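Local coordinates for metallo-beta-lactamase 1 (Acinetobacter baumannii, PDB 5MMD), which probably hydrolyses beta-lactam antibiotics to substituted beta-amino acids, using zinc ions bound in its active site, at residues Ile40-Trp52 with Tyr69-Lys83. Residues are numbered along the deposited sequence; the frame is centred on the assembly and turned at random.
With ZN (zinc ion), chain E; ZN (zinc ion), chain C.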
loop_
_atom_site.group_PDB
_atom_site.type_symbol
_atom_site.label_atom_id
_atom_site.label_comp_id
_atom_site.label_asym_id
_atom_site.label_seq_id
_atom_site.Cartn_x
_atom_site.Cartn_y
_atom_site.Cartn_z
ATOM N N ILE A 40 3.919 -9.386 -10.834
ATOM C CA ILE A 40 3.915 -9.873 -12.198
ATOM C C ILE A 40 3.024 -11.076 -12.403
ATOM O O ILE A 40 3.081 -12.042 -11.644
ATOM C CB ILE A 40 5.309 -10.290 -12.643
ATOM C CG1 ILE A 40 6.357 -9.294 -12.196
ATOM C CG2 ILE A 40 5.338 -10.559 -14.177
ATOM C CD1 ILE A 40 6.209 -7.966 -12.739
ATOM N N SER A 41 2.257 -11.025 -13.495
ATOM C CA SER A 41 1.504 -12.154 -13.988
ATOM C C SER A 41 1.540 -12.153 -15.529
ATOM O O SER A 41 1.151 -11.181 -16.170
ATOM C CB SER A 41 0.071 -12.099 -13.487
ATOM O OG SER A 41 -0.679 -13.204 -13.950
ATOM N N GLY A 42 2.058 -13.233 -16.112
ATOM C CA GLY A 42 2.047 -13.375 -17.561
ATOM C C GLY A 42 2.748 -12.228 -18.254
ATOM O O GLY A 42 2.306 -11.743 -19.282
ATOM N N GLY A 43 3.836 -11.760 -17.673
ATOM C CA GLY A 43 4.607 -10.703 -18.291
ATOM C C GLY A 43 4.089 -9.312 -17.980
ATOM O O GLY A 43 4.791 -8.333 -18.256
ATOM N N LYS A 44 2.890 -9.212 -17.403
ATOM C CA LYS A 44 2.337 -7.900 -17.046
ATOM C C LYS A 44 2.671 -7.521 -15.616
ATOM O O LYS A 44 2.524 -8.338 -14.712
ATOM C CB LYS A 44 0.828 -7.881 -17.226
ATOM C CG LYS A 44 0.389 -8.392 -18.615
ATOM C CD LYS A 44 -1.102 -8.690 -18.699
ATOM C CE LYS A 44 -1.498 -9.232 -20.080
ATOM N NZ LYS A 44 -1.074 -10.646 -20.395
ATOM N N ALA A 45 3.036 -6.256 -15.416
ATOM C CA ALA A 45 3.410 -5.735 -14.087
ATOM C C ALA A 45 2.359 -4.792 -13.512
ATOM O O ALA A 45 1.876 -3.884 -14.216
ATOM C CB ALA A 45 4.726 -5.014 -14.151
ATOM N N PHE A 46 1.989 -5.011 -12.258
ATOM C CA PHE A 46 1.034 -4.117 -11.614
ATOM C C PHE A 46 1.724 -3.487 -10.418
ATOM O O PHE A 46 2.364 -4.193 -9.631
ATOM C CB PHE A 46 -0.224 -4.858 -11.183
ATOM C CG PHE A 46 -1.433 -3.966 -11.143
ATOM C CD1 PHE A 46 -1.672 -3.177 -10.063
ATOM C CD2 PHE A 46 -2.291 -3.897 -12.219
ATOM C CE1 PHE A 46 -2.794 -2.323 -10.025
ATOM C CE2 PHE A 46 -3.406 -3.054 -12.189
ATOM C CZ PHE A 46 -3.625 -2.262 -11.084
ATOM N N ILE A 47 1.660 -2.163 -10.318
ATOM C CA ILE A 47 2.227 -1.453 -9.157
ATOM C C ILE A 47 1.223 -1.311 -8.029
ATOM O O ILE A 47 0.112 -0.788 -8.229
ATOM C CB ILE A 47 2.699 -0.079 -9.534
ATOM C CG1 ILE A 47 3.802 -0.185 -10.546
ATOM C CG2 ILE A 47 3.241 0.672 -8.304
ATOM C CD1 ILE A 47 4.020 1.077 -11.346
ATOM N N ILE A 48 1.590 -1.811 -6.860
ATOM C CA ILE A 48 0.830 -1.572 -5.631
ATOM C C ILE A 48 1.531 -0.472 -4.804
ATOM O O ILE A 48 2.557 -0.712 -4.163
ATOM C CB ILE A 48 0.668 -2.834 -4.789
ATOM C CG1 ILE A 48 -0.013 -3.940 -5.611
ATOM C CG2 ILE A 48 -0.116 -2.511 -3.506
ATOM C CD1 ILE A 48 -0.155 -5.303 -4.839
ATOM N N ASP A 49 0.914 0.705 -4.878
ATOM C CA ASP A 49 1.337 1.998 -4.284
ATOM C C ASP A 49 2.507 2.596 -5.035
ATOM O O ASP A 49 3.462 1.897 -5.385
ATOM C CB ASP A 49 1.634 1.844 -2.797
ATOM C CG ASP A 49 0.368 1.792 -1.994
ATOM O OD1 ASP A 49 -0.658 2.181 -2.570
ATOM O OD2 ASP A 49 0.371 1.340 -0.838
ATOM N N THR A 50 2.394 3.885 -5.370
ATOM C CA THR A 50 3.492 4.535 -6.030
ATOM C C THR A 50 4.614 4.790 -5.027
ATOM O O THR A 50 4.411 4.764 -3.824
ATOM C CB THR A 50 3.105 5.888 -6.670
ATOM O OG1 THR A 50 2.990 6.887 -5.632
ATOM C CG2 THR A 50 1.799 5.803 -7.450
ATOM N N PRO A 51 5.813 5.003 -5.539
ATOM C CA PRO A 51 6.893 5.537 -4.699
ATOM C C PRO A 51 6.535 6.947 -4.193
ATOM O O PRO A 51 5.566 7.545 -4.654
ATOM C CB PRO A 51 8.092 5.544 -5.655
ATOM C CG PRO A 51 7.857 4.362 -6.540
ATOM C CD PRO A 51 6.328 4.436 -6.793
ATOM N N TRP A 52 7.326 7.462 -3.262
ATOM C CA TRP A 52 7.091 8.734 -2.611
ATOM C C TRP A 52 7.479 9.949 -3.429
ATOM O O TRP A 52 7.509 11.047 -2.889
ATOM C CB TRP A 52 7.885 8.795 -1.301
ATOM C CG TRP A 52 7.236 9.484 -0.158
ATOM C CD1 TRP A 52 6.382 10.547 -0.187
ATOM C CD2 TRP A 52 7.413 9.152 1.221
ATOM N NE1 TRP A 52 6.022 10.907 1.095
ATOM C CE2 TRP A 52 6.627 10.052 1.979
ATOM C CE3 TRP A 52 8.168 8.182 1.888
ATOM C CZ2 TRP A 52 6.581 10.019 3.384
ATOM C CZ3 TRP A 52 8.104 8.122 3.266
ATOM C CH2 TRP A 52 7.303 9.039 4.010
ATOM N N TYR A 69 9.045 -6.174 -18.792
ATOM C CA TYR A 69 7.658 -6.397 -18.389
ATOM C C TYR A 69 6.747 -5.369 -19.064
ATOM O O TYR A 69 7.168 -4.250 -19.368
ATOM C CB TYR A 69 7.497 -6.291 -16.888
ATOM C CG TYR A 69 8.149 -7.386 -16.062
ATOM C CD1 TYR A 69 7.983 -8.735 -16.374
ATOM C CD2 TYR A 69 8.917 -7.057 -14.932
ATOM C CE1 TYR A 69 8.590 -9.721 -15.611
ATOM C CE2 TYR A 69 9.515 -8.032 -14.164
ATOM C CZ TYR A 69 9.347 -9.364 -14.507
ATOM O OH TYR A 69 9.914 -10.350 -13.745
ATOM N N GLU A 70 5.494 -5.750 -19.258
ATOM C CA GLU A 70 4.459 -4.833 -19.732
ATOM C C GLU A 70 3.808 -4.146 -18.522
ATOM O O GLU A 70 3.390 -4.798 -17.579
ATOM C CB GLU A 70 3.443 -5.620 -20.575
ATOM C CG GLU A 70 2.343 -4.788 -21.177
ATOM C CD GLU A 70 1.484 -5.549 -22.175
ATOM O OE1 GLU A 70 1.714 -6.761 -22.432
ATOM O OE2 GLU A 70 0.574 -4.909 -22.738
ATOM N N LEU A 71 3.760 -2.828 -18.500
ATOM C CA LEU A 71 3.145 -2.170 -17.330
ATOM C C LEU A 71 1.655 -2.078 -17.526
ATOM O O LEU A 71 1.208 -1.517 -18.501
ATOM C CB LEU A 71 3.735 -0.787 -17.103
ATOM C CG LEU A 71 3.203 -0.017 -15.900
ATOM C CD1 LEU A 71 3.170 -0.857 -14.602
ATOM C CD2 LEU A 71 4.092 1.198 -15.713
ATOM N N ALA A 72 0.900 -2.616 -16.580
ATOM C CA ALA A 72 -0.547 -2.706 -16.684
ATOM C C ALA A 72 -1.280 -1.575 -15.940
ATOM O O ALA A 72 -2.357 -1.155 -16.345
ATOM C CB ALA A 72 -1.002 -4.037 -16.159
ATOM N N GLY A 73 -0.685 -1.069 -14.870
ATOM C CA GLY A 73 -1.337 -0.065 -14.041
ATOM C C GLY A 73 -0.823 0.027 -12.607
ATOM O O GLY A 73 0.081 -0.694 -12.190
ATOM N N SER A 74 -1.434 0.916 -11.845
ATOM C CA SER A 74 -1.098 1.067 -10.429
ATOM C C SER A 74 -2.372 1.199 -9.610
ATOM O O SER A 74 -3.387 1.725 -10.093
ATOM C CB SER A 74 -0.194 2.287 -10.206
ATOM O OG SER A 74 -0.942 3.473 -10.359
ATOM N N ILE A 75 -2.322 0.699 -8.382
ATOM C CA ILE A 75 -3.340 0.964 -7.402
ATOM C C ILE A 75 -2.709 1.683 -6.179
ATOM O O ILE A 75 -1.607 1.323 -5.744
ATOM C CB ILE A 75 -4.062 -0.328 -6.965
ATOM C CG1 ILE A 75 -5.073 0.028 -5.867
ATOM C CG2 ILE A 75 -3.074 -1.366 -6.511
ATOM C CD1 ILE A 75 -6.281 -0.747 -5.885
ATOM N N SER A 76 -3.398 2.700 -5.644
ATOM C CA SER A 76 -2.932 3.362 -4.411
ATOM C C SER A 76 -3.880 3.006 -3.267
ATOM O O SER A 76 -5.095 3.052 -3.429
ATOM C CB SER A 76 -2.821 4.869 -4.572
ATOM O OG SER A 76 -1.887 5.202 -5.562
ATOM N N THR A 77 -3.314 2.626 -2.121
ATOM C CA THR A 77 -4.109 1.975 -1.083
ATOM C C THR A 77 -4.609 2.938 -0.009
ATOM O O THR A 77 -5.427 2.557 0.828
ATOM C CB THR A 77 -3.307 0.811 -0.422
ATOM O OG1 THR A 77 -2.122 1.317 0.218
ATOM C CG2 THR A 77 -2.897 -0.192 -1.466
ATOM N N HIS A 78 -4.117 4.177 -0.018
ATOM C CA HIS A 78 -4.887 5.277 0.599
ATOM C C HIS A 78 -4.346 6.580 0.045
ATOM O O HIS A 78 -3.417 6.564 -0.781
ATOM C CB HIS A 78 -4.851 5.244 2.140
ATOM C CG HIS A 78 -3.499 5.437 2.760
ATOM N ND1 HIS A 78 -2.505 4.476 2.731
ATOM C CD2 HIS A 78 -3.016 6.453 3.538
ATOM C CE1 HIS A 78 -1.456 4.916 3.402
ATOM N NE2 HIS A 78 -1.746 6.100 3.914
ATOM N N SER A 79 -4.891 7.706 0.515
ATOM C CA SER A 79 -4.614 8.985 -0.124
ATOM C C SER A 79 -3.231 9.609 0.158
ATOM O O SER A 79 -2.786 10.455 -0.627
ATOM C CB SER A 79 -5.696 10.014 0.278
ATOM O OG SER A 79 -5.589 10.339 1.645
ATOM N N HIS A 80 -2.550 9.191 1.233
ATOM C CA HIS A 80 -1.300 9.870 1.651
ATOM C C HIS A 80 -0.216 9.847 0.569
ATOM O O HIS A 80 -0.130 8.932 -0.266
ATOM C CB HIS A 80 -0.766 9.289 2.952
ATOM C CG HIS A 80 -1.591 9.654 4.151
ATOM N ND1 HIS A 80 -1.551 8.947 5.333
ATOM C CD2 HIS A 80 -2.471 10.666 4.341
ATOM C CE1 HIS A 80 -2.365 9.516 6.203
ATOM N NE2 HIS A 80 -2.947 10.550 5.621
ATOM N N GLU A 81 0.550 10.925 0.563
ATOM C CA GLU A 81 1.566 11.179 -0.443
ATOM C C GLU A 81 2.584 10.038 -0.606
ATOM O O GLU A 81 3.109 9.856 -1.698
ATOM C CB GLU A 81 2.296 12.461 -0.097
ATOM C CG GLU A 81 3.200 13.011 -1.168
ATOM C CD GLU A 81 2.479 13.567 -2.378
ATOM O OE1 GLU A 81 3.195 13.980 -3.306
ATOM O OE2 GLU A 81 1.230 13.656 -2.402
ATOM N N ASP A 82 2.835 9.266 0.453
ATOM C CA ASP A 82 3.812 8.185 0.331
ATOM C C ASP A 82 3.311 7.075 -0.622
ATOM O O ASP A 82 4.118 6.311 -1.101
ATOM C CB ASP A 82 4.237 7.584 1.707
ATOM C CG ASP A 82 3.085 7.123 2.584
ATOM O OD1 ASP A 82 2.009 7.760 2.518
ATOM O OD2 ASP A 82 3.295 6.176 3.420
ATOM N N LYS A 83 2.026 7.023 -0.931
ATOM C CA LYS A 83 1.468 5.948 -1.791
ATOM C C LYS A 83 0.837 6.458 -3.095
ATOM O O LYS A 83 0.489 5.657 -3.991
ATOM C CB LYS A 83 0.420 5.165 -1.003
ATOM C CG LYS A 83 0.847 4.613 0.329
ATOM C CD LYS A 83 2.152 3.792 0.286
ATOM C CE LYS A 83 2.482 3.252 1.684
ATOM N NZ LYS A 83 3.812 2.665 1.706
HETATM ZN ZN ZN E . -0.688 7.122 5.469
HETATM ZN ZN ZN C . 2.346 5.509 5.047
HETATM O O HOH W 1 6.593 13.636 -2.914
HETATM O O HOH W 2 1.113 7.134 5.379
#
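Lys83 O is held from opposite faces of its plane by Thr50 N, at 2.9 Å, and Ser76 OG. Next to it, Asp49 meets Thr77 with both carboxylate oxygens: with CG anti to the carbonyl carbon (chi1 -78°), OD1 accepts from Thr77 N at 2.7 Å and OD2 from Thr77 OG1, each through its syn lone pair. Aspartate suits the place because both its oxygens are acceptors; Tyr156 gives OD2 a second bond, the third to the carboxylate. The aliphatic part of Lys83 crosses this carboxylate, CD lying 3.2 Å from Asp49 OD2, and its ammonium goes on to Ser34, Asn35 and Gly200. The Trp52 indole backs Asp82, a zinc ligand through OD2, by a CH-pi contact: Asp82 CA lies 3.5 Å from the centroid of the five-membered ring. Upstream, parallel strands 44-48 and 70-75, connected through helix 54-66 as a beta-alpha-beta unit, share a ladder from Gly43 O to Asp49 N. Gly73 O lies 3.6 Å above the Phe46 ring centre; a side chain at Gly73 would press on Phe46 CE2. At the far end, Ile40 CD1 makes a CH-pi contact with the Tyr69 face. The strand pair leads into His78-His80-Asp82, the zinc-binding HxHxD motif, hallmark of the metallo-beta-lactamase superfamily.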